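Local coordinates for homoserine O-acetyltransferase (Pseudomonas veronii, PDB 5EFZ), which hydrolyses ethyl acetate to ethanol and acetate as a homodimeric alpha/beta-hydrolase esterase in the breakdown of short-chain methyl ketones, at residues A[173-178]-A[332-337]; A[150-155]-A[270-275]. One frame throughout, in Å; residues are numbered along the deposited sequence.

Contact 1 (A[173-178]-A[332-337]). With ACT (acetate ion), chain O.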
loop_
_atom_site.group_PDB
_atom_site.type_symbol
_atom_site.label_atom_id
_atom_site.label_comp_id
_atom_site.label_asym_id
_atom_site.label_seq_id
_atom_site.Cartn_x
_atom_site.Cartn_y
_atom_site.Cartn_z
ATOM N N ALA A 173 9.159 12.739 17.296
ATOM C CA ALA A 173 8.962 11.459 16.603
ATOM C C ALA A 173 8.282 11.701 15.284
ATOM O O ALA A 173 7.067 11.948 15.242
ATOM C CB ALA A 173 8.149 10.498 17.448
ATOM N N ILE A 174 9.073 11.686 14.211
ATOM C CA ILE A 174 8.553 11.971 12.873
ATOM C C ILE A 174 8.222 10.681 12.126
ATOM O O ILE A 174 9.083 9.803 11.999
ATOM C CB ILE A 174 9.556 12.757 12.046
ATOM C CG1 ILE A 174 10.043 14.024 12.804
ATOM C CG2 ILE A 174 8.935 13.137 10.708
ATOM C CD1 ILE A 174 11.356 14.568 12.241
ATOM N N ALA A 175 6.971 10.566 11.666
ATOM C CA ALA A 175 6.559 9.470 10.813
ATOM C C ALA A 175 6.963 8.090 11.376
ATOM O O ALA A 175 7.549 7.256 10.679
ATOM C CB ALA A 175 7.133 9.688 9.406
ATOM N N GLY A 176 6.596 7.827 12.621
ATOM C CA GLY A 176 6.845 6.508 13.183
ATOM C C GLY A 176 6.052 6.309 14.464
ATOM O O GLY A 176 5.506 7.270 15.035
ATOM N N THR A 177 5.969 5.062 14.929
ATOM C CA THR A 177 5.173 4.765 16.128
ATOM C C THR A 177 6.016 4.152 17.238
ATOM O O THR A 177 7.158 3.686 17.022
ATOM C CB THR A 177 4.026 3.787 15.812
ATOM O OG1 THR A 177 4.583 2.648 15.159
ATOM C CG2 THR A 177 2.983 4.417 14.871
ATOM N N ALA A 178 5.439 4.138 18.428
ATOM C CA ALA A 178 6.098 3.608 19.597
ATOM C C ALA A 178 5.899 2.094 19.719
ATOM O O ALA A 178 6.711 1.419 20.331
ATOM C CB ALA A 178 5.579 4.326 20.865
ATOM N N ASP A 332 3.804 13.783 -0.240
ATOM C CA ASP A 332 4.919 12.883 -0.578
ATOM C C ASP A 332 4.888 11.660 0.338
ATOM O O ASP A 332 5.556 10.670 0.075
ATOM C CB ASP A 332 6.297 13.567 -0.464
ATOM C CG ASP A 332 6.556 14.569 -1.590
ATOM O OD1 ASP A 332 5.590 15.073 -2.211
ATOM O OD2 ASP A 332 7.733 14.889 -1.846
ATOM N N GLY A 333 4.103 11.713 1.402
ATOM C CA GLY A 333 3.928 10.512 2.217
ATOM C C GLY A 333 5.217 10.137 2.931
ATOM O O GLY A 333 6.096 10.978 3.203
ATOM N N HIS A 334 5.363 8.837 3.188
ATOM C CA HIS A 334 6.458 8.416 4.045
ATOM C C HIS A 334 7.836 8.880 3.569
ATOM O O HIS A 334 8.678 9.381 4.365
ATOM C CB HIS A 334 6.441 6.894 4.161
ATOM C CG HIS A 334 7.362 6.397 5.227
ATOM N ND1 HIS A 334 7.047 6.480 6.572
ATOM C CD2 HIS A 334 8.603 5.845 5.154
ATOM C CE1 HIS A 334 8.048 5.964 7.282
ATOM N NE2 HIS A 334 9.005 5.574 6.447
ATOM N N LEU A 335 8.100 8.718 2.272
ATOM C CA LEU A 335 9.449 9.009 1.776
ATOM C C LEU A 335 9.670 10.500 1.529
ATOM O O LEU A 335 10.740 10.899 1.051
ATOM C CB LEU A 335 9.749 8.204 0.505
ATOM C CG LEU A 335 9.894 6.711 0.812
ATOM C CD1 LEU A 335 10.082 5.894 -0.478
ATOM C CD2 LEU A 335 11.045 6.475 1.813
ATOM N N GLY A 336 8.703 11.332 1.923
ATOM C CA GLY A 336 8.975 12.752 2.140
ATOM C C GLY A 336 10.097 12.911 3.166
ATOM O O GLY A 336 10.712 13.965 3.247
ATOM N N LEU A 337 10.414 11.856 3.922
ATOM C CA LEU A 337 11.570 11.910 4.821
ATOM C C LEU A 337 12.870 12.128 4.048
ATOM O O LEU A 337 13.846 12.620 4.605
ATOM C CB LEU A 337 11.690 10.628 5.657
ATOM C CG LEU A 337 10.660 10.432 6.776
ATOM C CD1 LEU A 337 10.755 8.999 7.314
ATOM C CD2 LEU A 337 10.874 11.462 7.902
HETATM C C ACT O . 12.274 4.162 7.275
HETATM O O ACT O . 11.033 3.978 7.119
HETATM O OXT ACT O . 12.771 3.888 8.419
HETATM C CH3 ACT O . 13.098 4.706 6.158
#
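H334, the inferred histidine of the Ser-His-Asp catalytic triad, stands with L337 against I174 and A175, where strand 170-174 gives way to loop. H334 lies in a short 3-10 segment, and L337 follows three residues on. The imidazole approaches A175 with its rim: CE1 lies 3.7 Å from A175 O, which sits near the ring plane at the edge. One face of the same ring is met by L337 CD1, 3.9 Å above the plane and displaced toward the rim, so the leucine packs on the imidazole as well as reaching across the contact. There its two methyls divide the work. CD1 comes 4.2 Å from A175 CB, and CD2 meets I174 CG2 at 3.8 Å as the two side chains slide past each other in opposite directions. CG of L337 is anti to its carbonyl carbon (chi1 -72°), which holds the isobutyl group out toward the strand end. A175 turns its methyl toward 332-337.

The polar atoms of the imidazole are engaged on both sides. ND1 is hydrogen-bonded to D305 OD2, the presumed acid of the triad. H334 NE2 donates to acetate O at 2.7 Å, with an N-H...O angle of 161°. These two bonds, together with the leucine face, should limit rotation of the ring. F307 meets the imidazole too, its plane turned about 45°.

No hydrogen bond joins the two segments, and the contact is wholly buried. Strand 170-174 runs between parallel strands 146-150 and 296-300; A173 is bonded through the backbone to Y298 and M300, and A175 to M300. The histidine segment belongs to the loop leading from strand 324-325 to helix 342-356.

Contact 2 (A[150-155]-A[270-275]). With ACT (acetate ion), chain O.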
loop_
_atom_site.group_PDB
_atom_site.type_symbol
_atom_site.label_atom_id
_atom_site.label_comp_id
_atom_site.label_asym_id
_atom_site.label_seq_id
_atom_site.Cartn_x
_atom_site.Cartn_y
_atom_site.Cartn_z
ATOM N N GLY A 150 13.179 9.967 12.190
ATOM C CA GLY A 150 12.020 9.636 11.383
ATOM C C GLY A 150 11.952 8.141 11.160
ATOM O O GLY A 150 12.983 7.482 11.017
ATOM N N SER A 151 10.727 7.643 11.151
ATOM C CA SER A 151 10.395 6.221 10.950
ATOM C C SER A 151 11.146 5.310 11.938
ATOM O O SER A 151 10.842 5.368 13.122
ATOM C CB SER A 151 10.647 5.808 9.513
ATOM O OG SER A 151 9.992 4.566 9.283
ATOM N N MET A 152 12.068 4.443 11.492
ATOM C CA MET A 152 12.865 3.694 12.492
ATOM C C MET A 152 13.617 4.621 13.447
ATOM O O MET A 152 13.883 4.256 14.601
ATOM C CB MET A 152 13.885 2.770 11.823
ATOM C CG MET A 152 13.243 1.604 11.125
ATOM S SD MET A 152 14.483 0.369 10.654
ATOM C CE MET A 152 14.766 -0.379 12.255
ATOM N N GLY A 153 13.975 5.801 12.952
ATOM C CA GLY A 153 14.550 6.849 13.794
ATOM C C GLY A 153 13.570 7.313 14.878
ATOM O O GLY A 153 13.984 7.631 15.988
ATOM N N ALA A 154 12.285 7.370 14.536
ATOM C CA ALA A 154 11.211 7.683 15.484
ATOM C C ALA A 154 11.010 6.530 16.473
ATOM O O ALA A 154 10.746 6.742 17.673
ATOM C CB ALA A 154 9.884 7.974 14.728
ATOM N N GLN A 155 11.090 5.298 15.986
ATOM C CA GLN A 155 11.028 4.165 16.907
ATOM C C GLN A 155 12.101 4.250 17.979
ATOM O O GLN A 155 11.812 4.033 19.158
ATOM C CB GLN A 155 11.214 2.857 16.145
ATOM C CG GLN A 155 10.043 2.510 15.201
ATOM C CD GLN A 155 10.280 1.153 14.539
ATOM O OE1 GLN A 155 11.353 0.917 13.981
ATOM N NE2 GLN A 155 9.304 0.243 14.657
ATOM N N ALA A 270 15.075 -4.549 8.811
ATOM C CA ALA A 270 13.679 -4.928 8.683
ATOM C C ALA A 270 13.155 -5.733 9.897
ATOM O O ALA A 270 12.038 -5.476 10.385
ATOM C CB ALA A 270 13.465 -5.744 7.354
ATOM N N TRP A 271 13.929 -6.713 10.367
ATOM C CA TRP A 271 13.513 -7.524 11.527
ATOM C C TRP A 271 13.322 -6.606 12.735
ATOM O O TRP A 271 12.386 -6.746 13.532
ATOM C CB TRP A 271 14.576 -8.603 11.849
ATOM C CG TRP A 271 14.171 -9.618 12.914
ATOM C CD1 TRP A 271 13.648 -10.883 12.702
ATOM C CD2 TRP A 271 14.308 -9.474 14.328
ATOM N NE1 TRP A 271 13.441 -11.511 13.911
ATOM C CE2 TRP A 271 13.838 -10.666 14.922
ATOM C CE3 TRP A 271 14.788 -8.445 15.156
ATOM C CZ2 TRP A 271 13.811 -10.851 16.301
ATOM C CZ3 TRP A 271 14.752 -8.623 16.538
ATOM C CH2 TRP A 271 14.280 -9.821 17.094
ATOM N N LYS A 272 14.248 -5.668 12.857
ATOM C CA LYS A 272 14.267 -4.743 13.984
ATOM C C LYS A 272 13.017 -3.845 13.925
ATOM O O LYS A 272 12.312 -3.645 14.919
ATOM C CB LYS A 272 15.537 -3.896 13.941
ATOM C CG LYS A 272 15.686 -2.935 15.123
ATOM C CD LYS A 272 16.844 -1.941 14.889
ATOM C CE LYS A 272 18.166 -2.619 14.504
ATOM N NZ LYS A 272 19.215 -1.521 14.468
ATOM N N TRP A 273 12.814 -3.267 12.747
ATOM C CA TRP A 273 11.674 -2.390 12.476
ATOM C C TRP A 273 10.361 -3.097 12.827
ATOM O O TRP A 273 9.485 -2.522 13.487
ATOM C CB TRP A 273 11.737 -1.977 10.989
ATOM C CG TRP A 273 10.535 -1.307 10.342
ATOM C CD1 TRP A 273 9.440 -0.718 10.939
ATOM C CD2 TRP A 273 10.336 -1.191 8.925
ATOM N NE1 TRP A 273 8.566 -0.248 9.946
ATOM C CE2 TRP A 273 9.107 -0.527 8.713
ATOM C CE3 TRP A 273 11.083 -1.605 7.817
ATOM C CZ2 TRP A 273 8.608 -0.260 7.419
ATOM C CZ3 TRP A 273 10.582 -1.347 6.531
ATOM C CH2 TRP A 273 9.361 -0.677 6.353
ATOM N N GLN A 274 10.213 -4.347 12.388
ATOM C CA GLN A 274 8.986 -5.102 12.672
ATOM C C GLN A 274 8.615 -5.181 14.152
ATOM O O GLN A 274 7.446 -5.333 14.508
ATOM C CB GLN A 274 9.136 -6.543 12.164
ATOM C CG GLN A 274 8.976 -6.681 10.665
ATOM C CD GLN A 274 9.041 -8.135 10.229
ATOM O OE1 GLN A 274 9.956 -8.871 10.630
ATOM N NE2 GLN A 274 8.060 -8.572 9.419
ATOM N N ARG A 275 9.629 -5.143 15.003
ATOM C CA ARG A 275 9.432 -5.466 16.426
ATOM C C ARG A 275 9.576 -4.291 17.377
ATOM O O ARG A 275 9.517 -4.482 18.592
ATOM C CB ARG A 275 10.405 -6.577 16.812
ATOM C CG ARG A 275 9.903 -7.952 16.328
ATOM C CD ARG A 275 11.013 -8.952 16.146
ATOM N NE ARG A 275 10.473 -10.171 15.520
ATOM C CZ ARG A 275 10.325 -10.321 14.203
ATOM N NH1 ARG A 275 10.692 -9.354 13.362
ATOM N NH2 ARG A 275 9.792 -11.434 13.724
HETATM C C ACT O . 12.274 4.162 7.275
HETATM O O ACT O . 11.033 3.978 7.119
HETATM O OXT ACT O . 12.771 3.888 8.419
HETATM C CH3 ACT O . 13.098 4.706 6.158
#
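M152 lays its thioether across the W273 side chain at about a right angle, with SD 3.6 Å from W273 CB. This is an oblique Met-aromatic contact: the sulfur stands 5.1 Å from the centroid of the five-membered ring, 49° off its normal. The bend at chi3 (76°) turns CE back onto the helix backbone, 3.5 Å from W273 N, and also against the aliphatic part of K272, at 3.7 Å from CD. Beyond that point K272 NZ forms a salt bridge with D127.

Q155 supplies the polar link. Its NE2 donates an almost straight 3.0 Å bond to W273 O, on a carbonyl lone pair and in the plane of its own amide. That amide stands nearly upright to the indole, meeting the ring at its edge near CD1, while OE1 is buried without a partner. The indole NE1 is held by D184.

S151, the inferred nucleophile, occupies the strained elbow between strand 146-150 and helix 152-163. Its OG lies 2.5 Å from acetate O, a doubtfully short length, and M152 N reaches acetate OXT at 3.2 Å; with Y68 N as a further donor, this is consistent with an oxyanion hole. The contact thus sets the start of helix 152-163 against the end of helix 263-274, with helix 124-139 touching M152, Q155 and K272 and helix 182-196 packing on W273.

Contacts 1 and 2, their centres 11 Å apart, meet at the inferred catalytic centre and share the acetate: 332-337 supplies the histidine, 150-155 the nucleophile and M152 N, probably an oxyanion-hole amide. S151 OG lies 3.1 Å from H334 CE1. The elbow is also tied to the neighbouring strand end, since S151 N probably donates to I174 O at 2.8 Å, and A154 CB packs 3.4 Å from that same oxygen. Farther along, Q155 CG touches T177 O at 3.6 Å. From segment 270-275, W273 brings its indole to about 6 Å from the H334 side chain, nearest atoms, so helix 263-274 borders the site as well.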